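Local coordinates for uncharacterized protein (Borrelia turicatae, PDB 5VJ4) that is of unknown function but is a putative, probably lipid-binding surface protein whose gene is differentially regulated in the tick-mammal cycle of relapsing fever spirochetes, at residues T207-F210 and A211-V215; V278-M281 and I282-R286; D310-A313 and R314-R317; F352-L355 and K356-Q360. All coordinates share one frame; numbering follows the deposited sequence.

Interaction 1 (T207-F210 and A211-V215). With SO4 (sulfate ion), chain D; SO4 (sulfate ion), chain F.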
loop_
_atom_site.group_PDB
_atom_site.type_symbol
_atom_site.label_atom_id
_atom_site.label_comp_id
_atom_site.label_asym_id
_atom_site.label_seq_id
_atom_site.Cartn_x
_atom_site.Cartn_y
_atom_site.Cartn_z
ATOM N N THR A 207 -6.229 9.431 24.257
ATOM C CA THR A 207 -6.502 8.187 24.954
ATOM C C THR A 207 -7.779 7.492 24.468
ATOM O O THR A 207 -7.763 6.269 24.280
ATOM C CB THR A 207 -6.591 8.420 26.464
ATOM O OG1 THR A 207 -7.563 9.446 26.740
ATOM C CG2 THR A 207 -5.244 8.836 26.986
ATOM N N ASP A 208 -8.852 8.259 24.236
ATOM C CA ASP A 208 -10.118 7.670 23.780
ATOM C C ASP A 208 -9.953 6.925 22.462
ATOM O O ASP A 208 -10.400 5.777 22.336
ATOM C CB ASP A 208 -11.204 8.716 23.604
ATOM C CG ASP A 208 -11.370 9.587 24.804
ATOM O OD1 ASP A 208 -11.739 9.043 25.873
ATOM O OD2 ASP A 208 -11.139 10.812 24.661
ATOM N N ARG A 209 -9.308 7.580 21.493
ATOM C CA ARG A 209 -9.028 6.936 20.225
ATOM C C ARG A 209 -8.102 5.732 20.343
ATOM O O ARG A 209 -8.353 4.710 19.705
ATOM C CB ARG A 209 -8.504 7.919 19.178
ATOM C CG ARG A 209 -8.217 7.287 17.816
ATOM C CD ARG A 209 -9.444 6.670 17.172
ATOM N NE ARG A 209 -9.171 6.287 15.792
ATOM C CZ ARG A 209 -9.901 5.415 15.102
ATOM N NH1 ARG A 209 -10.950 4.796 15.649
ATOM N NH2 ARG A 209 -9.558 5.146 13.856
ATOM N N PHE A 210 -7.046 5.844 21.141
ATOM C CA PHE A 210 -6.117 4.734 21.268
ATOM C C PHE A 210 -6.864 3.488 21.747
ATOM O O PHE A 210 -6.725 2.407 21.173
ATOM C CB PHE A 210 -4.928 5.046 22.189
ATOM C CG PHE A 210 -4.101 3.842 22.479
ATOM C CD1 PHE A 210 -4.512 2.907 23.445
ATOM C CD2 PHE A 210 -2.923 3.591 21.752
ATOM C CE1 PHE A 210 -3.756 1.756 23.681
ATOM C CE2 PHE A 210 -2.158 2.426 21.988
ATOM C CZ PHE A 210 -2.576 1.507 22.956
ATOM N N ALA A 211 -7.663 3.636 22.796
ATOM C CA ALA A 211 -8.373 2.469 23.341
ATOM C C ALA A 211 -9.449 1.969 22.399
ATOM O O ALA A 211 -9.699 0.777 22.339
ATOM C CB ALA A 211 -8.962 2.779 24.700
ATOM N N GLN A 212 -10.059 2.894 21.660
ATOM C CA GLN A 212 -11.140 2.603 20.712
ATOM C C GLN A 212 -10.611 1.785 19.561
ATOM O O GLN A 212 -11.246 0.810 19.167
ATOM C CB GLN A 212 -11.689 3.924 20.166
ATOM C CG GLN A 212 -13.037 3.891 19.488
ATOM C CD GLN A 212 -13.446 5.276 19.018
ATOM O OE1 GLN A 212 -12.919 5.799 18.014
ATOM N NE2 GLN A 212 -14.395 5.889 19.744
ATOM N N ALA A 213 -9.429 2.188 19.074
ATOM C CA ALA A 213 -8.841 1.680 17.858
ATOM C C ALA A 213 -8.050 0.407 18.033
ATOM O O ALA A 213 -7.965 -0.431 17.125
ATOM C CB ALA A 213 -7.960 2.744 17.231
ATOM N N VAL A 214 -7.450 0.264 19.197
ATOM C CA VAL A 214 -6.559 -0.850 19.413
ATOM C C VAL A 214 -7.335 -2.173 19.546
ATOM O O VAL A 214 -6.815 -3.231 19.221
ATOM C CB VAL A 214 -5.612 -0.545 20.596
ATOM C CG1 VAL A 214 -6.239 -0.872 21.951
ATOM C CG2 VAL A 214 -4.307 -1.257 20.414
ATOM N N VAL A 215 -8.580 -2.119 20.008
ATOM C CA VAL A 215 -9.346 -3.357 20.166
ATOM C C VAL A 215 -9.948 -3.862 18.857
ATOM O O VAL A 215 -10.412 -4.991 18.809
ATOM C CB VAL A 215 -10.436 -3.299 21.250
ATOM C CG1 VAL A 215 -9.815 -3.271 22.651
ATOM C CG2 VAL A 215 -11.381 -2.146 20.991
HETATM S S SO4 D . -9.142 11.402 20.681
HETATM O O1 SO4 D . -9.340 12.881 20.814
HETATM O O2 SO4 D . -10.421 10.794 20.229
HETATM O O3 SO4 D . -8.804 10.688 21.942
HETATM O O4 SO4 D . -8.022 11.220 19.719
HETATM S S SO4 F . -6.046 12.812 25.830
HETATM O O1 SO4 F . -6.658 14.152 25.934
HETATM O O2 SO4 F . -7.011 11.871 25.216
HETATM O O3 SO4 F . -5.759 12.216 27.155
HETATM O O4 SO4 F . -4.818 13.022 25.015
#
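Arg-209 and Gln-212, three residues apart on one helix, meet with their side chains at about a right angle, the guanidinium and amide planes turned 72° from each other. NH1 of Arg-209 donates to OE1 of Gln-212 at 3.2 Å, arriving in the amide plane on a lone pair, while the oxygen sits somewhat out of the guanidinium plane. The arginine reaches this point because its chain bends at chi2 (61°), and that bend also brings one face of the guanidinium over CB of Ala-213, 3.9 Å from CZ. NH2 goes on to the backbone O of Asp-283 and NH1 also makes a weak bond to Tyr-216 OH.

Next to Arg-209 in the chain, Phe-210 turns a face of its ring to Val-214, one turn further along, whose CG1 is 4.0 Å from CE1; Phe-200 meets the same ring, the planes about 50° apart.

At the start of the helix two sulfates take up N-H groups of the first turn. O2 of one accepts from Thr-207 N at 2.7 Å and from Thr-207 OG1 at 2.9 Å, and O3 of the other accepts from Arg-209 N at 3.2 Å. Gly-206 N and Arg-349 NH2 add further bonds to sulfate. The ions probably come from the crystallisation liquor, but a helix N terminus, whose first-turn N-H groups lack a carbonyl of a preceding turn, should favour an anion through its dipole.

Interaction 2 (V278-M281 and I282-R286)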
loop_
_atom_site.group_PDB
_atom_site.type_symbol
_atom_site.label_atom_id
_atom_site.label_comp_id
_atom_site.label_asym_id
_atom_site.label_seq_id
_atom_site.Cartn_x
_atom_site.Cartn_y
_atom_site.Cartn_z
ATOM N N VAL A 278 -6.392 -3.137 3.651
ATOM C CA VAL A 278 -7.806 -3.171 3.778
ATOM C C VAL A 278 -8.179 -2.878 5.217
ATOM O O VAL A 278 -9.031 -2.039 5.463
ATOM C CB VAL A 278 -8.423 -4.495 3.326
ATOM C CG1 VAL A 278 -9.877 -4.585 3.794
ATOM C CG2 VAL A 278 -8.393 -4.581 1.823
ATOM N N VAL A 279 -7.552 -3.552 6.171
ATOM C CA VAL A 279 -7.956 -3.339 7.566
ATOM C C VAL A 279 -7.665 -1.921 8.039
ATOM O O VAL A 279 -8.447 -1.341 8.762
ATOM C CB VAL A 279 -7.401 -4.370 8.551
ATOM C CG1 VAL A 279 -7.871 -5.749 8.153
ATOM C CG2 VAL A 279 -5.897 -4.342 8.630
ATOM N N ARG A 280 -6.572 -1.336 7.585
ATOM C CA ARG A 280 -6.308 0.015 7.991
ATOM C C ARG A 280 -7.363 1.004 7.472
ATOM O O ARG A 280 -7.792 1.888 8.191
ATOM C CB ARG A 280 -4.928 0.422 7.581
ATOM C CG ARG A 280 -4.553 1.720 8.208
ATOM C CD ARG A 280 -3.101 2.025 7.977
ATOM N NE ARG A 280 -2.779 3.269 8.676
ATOM C CZ ARG A 280 -2.826 4.470 8.111
ATOM N NH1 ARG A 280 -2.515 5.529 8.828
ATOM N NH2 ARG A 280 -3.176 4.609 6.827
HETATM N N MSE A 281 -7.811 0.826 6.242
HETATM C CA MSE A 281 -8.860 1.685 5.712
HETATM C C MSE A 281 -10.106 1.512 6.523
HETATM O O MSE A 281 -10.873 2.436 6.640
HETATM C CB MSE A 281 -9.129 1.291 4.292
HETATM C CG MSE A 281 -10.335 2.046 3.779
HETATM SE SE MSE A 281 -10.995 1.169 2.124
HETATM C CE MSE A 281 -12.066 -0.335 2.763
ATOM N N ILE A 282 -10.296 0.340 7.110
ATOM C CA ILE A 282 -11.485 0.060 7.923
ATOM C C ILE A 282 -11.452 0.819 9.255
ATOM O O ILE A 282 -12.466 1.429 9.643
ATOM C CB ILE A 282 -11.668 -1.465 8.191
ATOM C CG1 ILE A 282 -11.869 -2.221 6.879
ATOM C CG2 ILE A 282 -12.838 -1.741 9.129
ATOM C CD1 ILE A 282 -12.174 -3.690 7.051
ATOM N N ASP A 283 -10.307 0.754 9.955
ATOM C CA ASP A 283 -10.107 1.498 11.194
ATOM C C ASP A 283 -10.341 2.985 10.911
ATOM O O ASP A 283 -11.124 3.643 11.619
ATOM C CB ASP A 283 -8.691 1.302 11.761
ATOM C CG ASP A 283 -8.333 -0.162 12.045
ATOM O OD1 ASP A 283 -9.248 -1.015 12.270
ATOM O OD2 ASP A 283 -7.096 -0.435 12.062
ATOM N N ILE A 284 -9.709 3.511 9.856
ATOM C CA ILE A 284 -9.813 4.935 9.608
ATOM C C ILE A 284 -11.271 5.316 9.399
ATOM O O ILE A 284 -11.751 6.253 10.018
ATOM C CB ILE A 284 -8.975 5.338 8.408
ATOM C CG1 ILE A 284 -7.501 5.370 8.802
ATOM C CG2 ILE A 284 -9.440 6.679 7.873
ATOM C CD1 ILE A 284 -6.532 4.973 7.694
ATOM N N TYR A 285 -11.962 4.556 8.548
ATOM C CA TYR A 285 -13.342 4.818 8.238
ATOM C C TYR A 285 -14.180 4.854 9.511
ATOM O O TYR A 285 -15.049 5.704 9.672
ATOM C CB TYR A 285 -13.894 3.744 7.316
ATOM C CG TYR A 285 -15.377 3.897 7.075
ATOM C CD1 TYR A 285 -15.859 4.868 6.198
ATOM C CD2 TYR A 285 -16.295 3.100 7.756
ATOM C CE1 TYR A 285 -17.214 5.034 5.989
ATOM C CE2 TYR A 285 -17.647 3.262 7.576
ATOM C CZ TYR A 285 -18.097 4.225 6.685
ATOM O OH TYR A 285 -19.438 4.369 6.478
ATOM N N ARG A 286 -13.925 3.914 10.399
ATOM C CA ARG A 286 -14.693 3.815 11.620
ATOM C C ARG A 286 -14.533 5.028 12.498
ATOM O O ARG A 286 -15.498 5.447 13.130
ATOM C CB ARG A 286 -14.298 2.594 12.415
ATOM C CG ARG A 286 -14.731 1.308 11.795
ATOM C CD ARG A 286 -14.331 0.180 12.698
ATOM N NE ARG A 286 -14.765 -1.078 12.141
ATOM C CZ ARG A 286 -14.174 -2.247 12.347
ATOM N NH1 ARG A 286 -13.063 -2.337 13.075
ATOM N NH2 ARG A 286 -14.670 -3.332 11.767
#
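One face of the Arg-280 guanidinium carries CD1 of Ile-284, which lies toward the rim of the group and 3.5 Å from NH2. The arginine chain is extended from CG to NE, and CG also touches that methyl, at 3.8 Å; its NH2 has a long, weak ion pair with a bound sulfate, probably from the crystallisation liquor. A second flat group, the guanidinium of Arg-286, has CG2 of Ile-282 over the centre of one face; Tyr-216 makes a cation-pi contact with it, and Asp-245 and Thr-248 bind its nitrogens.

On another side of the helix, CG1 of Val-278 meets CD1 of Ile-282 at 4.1 Å. Ile-282 gets there by keeping CG1 beside its backbone N (chi1 -62°), which sends the longer branch back toward the preceding turn.

The backbone is regular alpha helix: Ile-284 N gives a nearly straight bond to Arg-280 O (3.0 Å, 169°). O of Val-279 takes Asp-283 N at 3.0 Å and, weakly, Ile-282 N as well.

The buried polar ends are answered from outside: Asp-283 by a salt bridge to Arg-220, Tyr-285 OH by Glu-251. Within the fold this is the middle of helix 263-301, with Met-281 (selenomethionine) and Tyr-285 packed against both helix 243-256 and helix 308-334. Val-279 and Arg-280 lean on Leu-192 of helix 176-201, and Arg-280 also packs on Phe-339 of the second subunit.

Interaction 3 (D310-A313 and R314-R317)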
loop_
_atom_site.group_PDB
_atom_site.type_symbol
_atom_site.label_atom_id
_atom_site.label_comp_id
_atom_site.label_asym_id
_atom_site.label_seq_id
_atom_site.Cartn_x
_atom_site.Cartn_y
_atom_site.Cartn_z
ATOM N N ASP A 310 -25.867 26.695 10.155
ATOM C CA ASP A 310 -24.513 26.845 9.627
ATOM C C ASP A 310 -23.668 25.657 10.010
ATOM O O ASP A 310 -22.897 25.163 9.199
ATOM C CB ASP A 310 -23.892 28.129 10.135
ATOM C CG ASP A 310 -24.850 29.287 10.037
ATOM O OD1 ASP A 310 -25.809 29.389 10.860
ATOM O OD2 ASP A 310 -24.656 30.076 9.097
ATOM N N LEU A 311 -23.854 25.177 11.232
ATOM C CA LEU A 311 -23.154 23.991 11.691
ATOM C C LEU A 311 -23.620 22.776 10.942
ATOM O O LEU A 311 -22.807 21.944 10.551
ATOM C CB LEU A 311 -23.353 23.786 13.185
ATOM C CG LEU A 311 -22.623 24.838 14.001
ATOM C CD1 LEU A 311 -22.134 24.156 15.257
ATOM C CD2 LEU A 311 -21.458 25.460 13.235
ATOM N N GLN A 312 -24.936 22.706 10.739
ATOM C CA GLN A 312 -25.591 21.639 10.003
ATOM C C GLN A 312 -25.104 21.513 8.564
ATOM O O GLN A 312 -24.945 20.408 8.039
ATOM C CB GLN A 312 -27.095 21.861 10.007
ATOM C CG GLN A 312 -27.827 20.859 10.858
ATOM C CD GLN A 312 -27.555 19.446 10.409
ATOM O OE1 GLN A 312 -26.825 19.201 9.432
ATOM N NE2 GLN A 312 -28.140 18.496 11.124
ATOM N N ALA A 313 -24.854 22.661 7.940
ATOM C CA ALA A 313 -24.294 22.689 6.602
ATOM C C ALA A 313 -22.954 21.980 6.603
ATOM O O ALA A 313 -22.712 21.114 5.767
ATOM C CB ALA A 313 -24.135 24.125 6.101
ATOM N N ARG A 314 -22.108 22.336 7.568
ATOM C CA ARG A 314 -20.763 21.801 7.646
ATOM C C ARG A 314 -20.829 20.284 7.761
ATOM O O ARG A 314 -20.099 19.587 7.051
ATOM C CB ARG A 314 -20.030 22.386 8.841
ATOM C CG ARG A 314 -20.114 23.893 8.946
ATOM C CD ARG A 314 -18.765 24.559 8.749
ATOM N NE ARG A 314 -17.823 24.155 9.804
ATOM C CZ ARG A 314 -17.789 24.640 11.049
ATOM N NH1 ARG A 314 -18.633 25.584 11.444
ATOM N NH2 ARG A 314 -16.894 24.179 11.911
ATOM N N LEU A 315 -21.714 19.789 8.635
ATOM C CA LEU A 315 -21.855 18.362 8.851
ATOM C C LEU A 315 -22.166 17.671 7.540
ATOM O O LEU A 315 -21.487 16.717 7.180
ATOM C CB LEU A 315 -22.946 18.040 9.861
ATOM C CG LEU A 315 -23.043 16.561 10.264
ATOM C CD1 LEU A 315 -21.880 16.179 11.169
ATOM C CD2 LEU A 315 -24.362 16.224 10.961
ATOM N N ASN A 316 -23.167 18.169 6.824
ATOM C CA ASN A 316 -23.536 17.551 5.552
ATOM C C ASN A 316 -22.467 17.682 4.499
ATOM O O ASN A 316 -22.186 16.724 3.785
ATOM C CB ASN A 316 -24.874 18.052 5.047
ATOM C CG ASN A 316 -26.010 17.564 5.909
ATOM O OD1 ASN A 316 -25.859 16.580 6.621
ATOM N ND2 ASN A 316 -27.147 18.247 5.862
ATOM N N ARG A 317 -21.842 18.851 4.437
ATOM C CA ARG A 317 -20.807 19.097 3.450
ATOM C C ARG A 317 -19.625 18.167 3.690
ATOM O O ARG A 317 -19.114 17.556 2.757
ATOM C CB ARG A 317 -20.376 20.562 3.483
ATOM C CG ARG A 317 -19.090 20.855 2.744
ATOM C CD ARG A 317 -18.602 22.227 3.164
ATOM N NE ARG A 317 -17.139 22.348 3.147
ATOM C CZ ARG A 317 -16.444 23.159 3.943
ATOM N NH1 ARG A 317 -17.074 23.907 4.851
ATOM N NH2 ARG A 317 -15.117 23.221 3.836
#
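Arg-314 keeps CG beside its own backbone N (chi1 -49°) and then bends twice, at chi2 (-114°) and chi3, which folds its guanidinium back alongside Leu-311. The two side chains lie next to each other and point the same way, with NH1 of Arg-314 3.3 Å from CD2 of Leu-311. The methyl approaches the guanidinium obliquely. Lower down the same chain, CG of Arg-314 rests 3.1 Å from the backbone O of Asp-310, which also takes a weak bond from Arg-314 N.

On another face of the turn Gln-312 and Asn-316 come near each other. Their amide planes stand 47° apart and OE1 of Gln-312 is 3.7 Å from ND2 of Asn-316, so the meeting is loose. The backbone is firmer: Asn-316 N binds Gln-312 O at 3.1 Å, and Arg-317 N binds Ala-313 O at 2.8 Å.

Leu-315 packs on helices 263-301 and 345-365, while Arg-317 turns away to a salt bridge with Glu-321. Chemically, Arg-314 works in two ways: its carbon chain and guanidinium lie against apolar neighbours, including Leu-355, and its NH2 has a long, weak ion pair with Asp-358 that would add a modest attraction between the two helices.

Interaction 4 (F352-L355 and K356-Q360)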
loop_
_atom_site.group_PDB
_atom_site.type_symbol
_atom_site.label_atom_id
_atom_site.label_comp_id
_atom_site.label_asym_id
_atom_site.label_seq_id
_atom_site.Cartn_x
_atom_site.Cartn_y
_atom_site.Cartn_z
ATOM N N PHE A 352 -14.566 16.648 11.901
ATOM C CA PHE A 352 -15.738 16.313 12.704
ATOM C C PHE A 352 -15.568 16.596 14.183
ATOM O O PHE A 352 -16.550 16.891 14.867
ATOM C CB PHE A 352 -16.188 14.855 12.501
ATOM C CG PHE A 352 -16.856 14.620 11.193
ATOM C CD1 PHE A 352 -18.019 15.296 10.867
ATOM C CD2 PHE A 352 -16.322 13.732 10.269
ATOM C CE1 PHE A 352 -18.640 15.087 9.646
ATOM C CE2 PHE A 352 -16.932 13.525 9.044
ATOM C CZ PHE A 352 -18.094 14.198 8.736
ATOM N N ILE A 353 -14.343 16.468 14.680
ATOM C CA ILE A 353 -14.085 16.677 16.105
ATOM C C ILE A 353 -14.203 18.174 16.406
ATOM O O ILE A 353 -14.931 18.574 17.321
ATOM C CB ILE A 353 -12.724 16.091 16.534
ATOM C CG1 ILE A 353 -12.853 14.580 16.646
ATOM C CG2 ILE A 353 -12.290 16.623 17.890
ATOM C CD1 ILE A 353 -11.543 13.833 16.829
ATOM N N ILE A 354 -13.510 18.985 15.611
ATOM C CA ILE A 354 -13.651 20.431 15.681
ATOM C C ILE A 354 -15.121 20.808 15.615
ATOM O O ILE A 354 -15.613 21.518 16.488
ATOM C CB ILE A 354 -12.843 21.111 14.568
ATOM C CG1 ILE A 354 -11.350 21.058 14.917
ATOM C CG2 ILE A 354 -13.332 22.527 14.312
ATOM C CD1 ILE A 354 -10.432 21.046 13.702
ATOM N N LEU A 355 -15.819 20.284 14.611
ATOM C CA LEU A 355 -17.229 20.560 14.468
ATOM C C LEU A 355 -18.028 20.194 15.724
ATOM O O LEU A 355 -18.935 20.911 16.101
ATOM C CB LEU A 355 -17.798 19.849 13.255
ATOM C CG LEU A 355 -19.239 20.278 12.957
ATOM C CD1 LEU A 355 -19.288 21.649 12.294
ATOM C CD2 LEU A 355 -19.980 19.231 12.144
ATOM N N LYS A 356 -17.695 19.088 16.372
ATOM C CA LYS A 356 -18.392 18.733 17.602
ATOM C C LYS A 356 -18.152 19.778 18.680
ATOM O O LYS A 356 -19.096 20.194 19.353
ATOM C CB LYS A 356 -18.004 17.335 18.114
ATOM C CG LYS A 356 -18.534 17.086 19.520
ATOM C CD LYS A 356 -18.475 15.667 20.053
ATOM C CE LYS A 356 -17.090 15.036 20.058
ATOM N NZ LYS A 356 -15.994 15.965 20.428
ATOM N N PHE A 357 -16.891 20.185 18.839
ATOM C CA PHE A 357 -16.512 21.156 19.858
ATOM C C PHE A 357 -17.204 22.490 19.635
ATOM O O PHE A 357 -17.755 23.065 20.567
ATOM C CB PHE A 357 -14.991 21.306 19.930
ATOM C CG PHE A 357 -14.304 20.140 20.584
ATOM C CD1 PHE A 357 -14.945 19.394 21.575
ATOM C CD2 PHE A 357 -13.003 19.794 20.224
ATOM C CE1 PHE A 357 -14.313 18.311 22.190
ATOM C CE2 PHE A 357 -12.357 18.709 20.829
ATOM C CZ PHE A 357 -13.016 17.969 21.814
ATOM N N ASP A 358 -17.217 22.946 18.388
ATOM C CA ASP A 358 -17.917 24.164 18.044
ATOM C C ASP A 358 -19.379 24.028 18.365
ATOM O O ASP A 358 -19.970 24.948 18.898
ATOM C CB ASP A 358 -17.693 24.530 16.583
ATOM C CG ASP A 358 -16.267 25.006 16.331
ATOM O OD1 ASP A 358 -15.460 25.039 17.310
ATOM O OD2 ASP A 358 -15.952 25.349 15.166
ATOM N N ALA A 359 -19.952 22.868 18.082
ATOM C CA ALA A 359 -21.356 22.628 18.390
ATOM C C ALA A 359 -21.630 22.799 19.887
ATOM O O ALA A 359 -22.588 23.447 20.282
ATOM C CB ALA A 359 -21.806 21.243 17.893
ATOM N N GLN A 360 -20.772 22.223 20.714
ATOM C CA GLN A 360 -20.985 22.234 22.148
ATOM C C GLN A 360 -20.834 23.656 22.724
ATOM O O GLN A 360 -21.706 24.115 23.468
ATOM C CB GLN A 360 -20.091 21.191 22.823
ATOM C CG GLN A 360 -20.391 19.762 22.381
ATOM C CD GLN A 360 -19.479 18.687 22.977
ATOM O OE1 GLN A 360 -18.268 18.871 23.172
ATOM N NE2 GLN A 360 -20.067 17.531 23.237
#
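Asp-358 N donates to the backbone O of Ile-354 at 2.9 Å, almost straight at 172°, the regular bond of an alpha-helical turn. The two side chains follow the backbone: they lie side by side and point the same way, with CG2 of Ile-354 3.9 Å from OD2 of Asp-358.

A similar pairing joins Ile-353 to Phe-357. CG2 of the isoleucine reaches CE2 of the ring at 3.6 Å and CD2 at 4.0 Å, coming at the ring obliquely. Phe-357 holds CG beside its backbone N (chi1 -74°), which leans the ring back toward the earlier turn; OE1 of Gln-360 lies in the ring plane at an edge. Lys-356, by contrast, starts out extended and curls at chi3 and chi4, and this brings NZ to 4.2 Å from the backbone O of Ile-353, a proximity rather than a bond. The lysine side chain touches Glu-294.

The inward face is carried by Phe-352, Leu-355 and Ala-359. Phe-352 meets His-292 edge-to-face and packs on Val-288, Phe-318 and Leu-315; Leu-355 also packs on Leu-315, and Ala-359 on Ala-298. Apolar residues three or four apart, facing two other helices, are the pattern of an up-down-up helical bundle, in which helix 308-334 runs against helices 263-301 and 345-365.

In the fold
Starting from the N terminus, the four contacts come in series: none encloses or crosses another, and each spans a little over two turns of a single helix without closing a long loop. Interaction 1 takes up the short helix 207-214 and touches interaction 2, on helix 263-301, where Arg-209 NH2 meets Asp-283 O; their centres are about 13 Å apart. Interactions 3 and 4, centres about 11 Å apart, touch across the antiparallel helices 308-334 and 345-365 through Leu-311, Arg-314 and Leu-315 against Leu-355, Asp-358 and Ala-359. The two pairs do not touch, but helix 263-301 joins the two regions, holding interaction 2 in its middle and packing, farther along, against the inward faces of interactions 3 and 4.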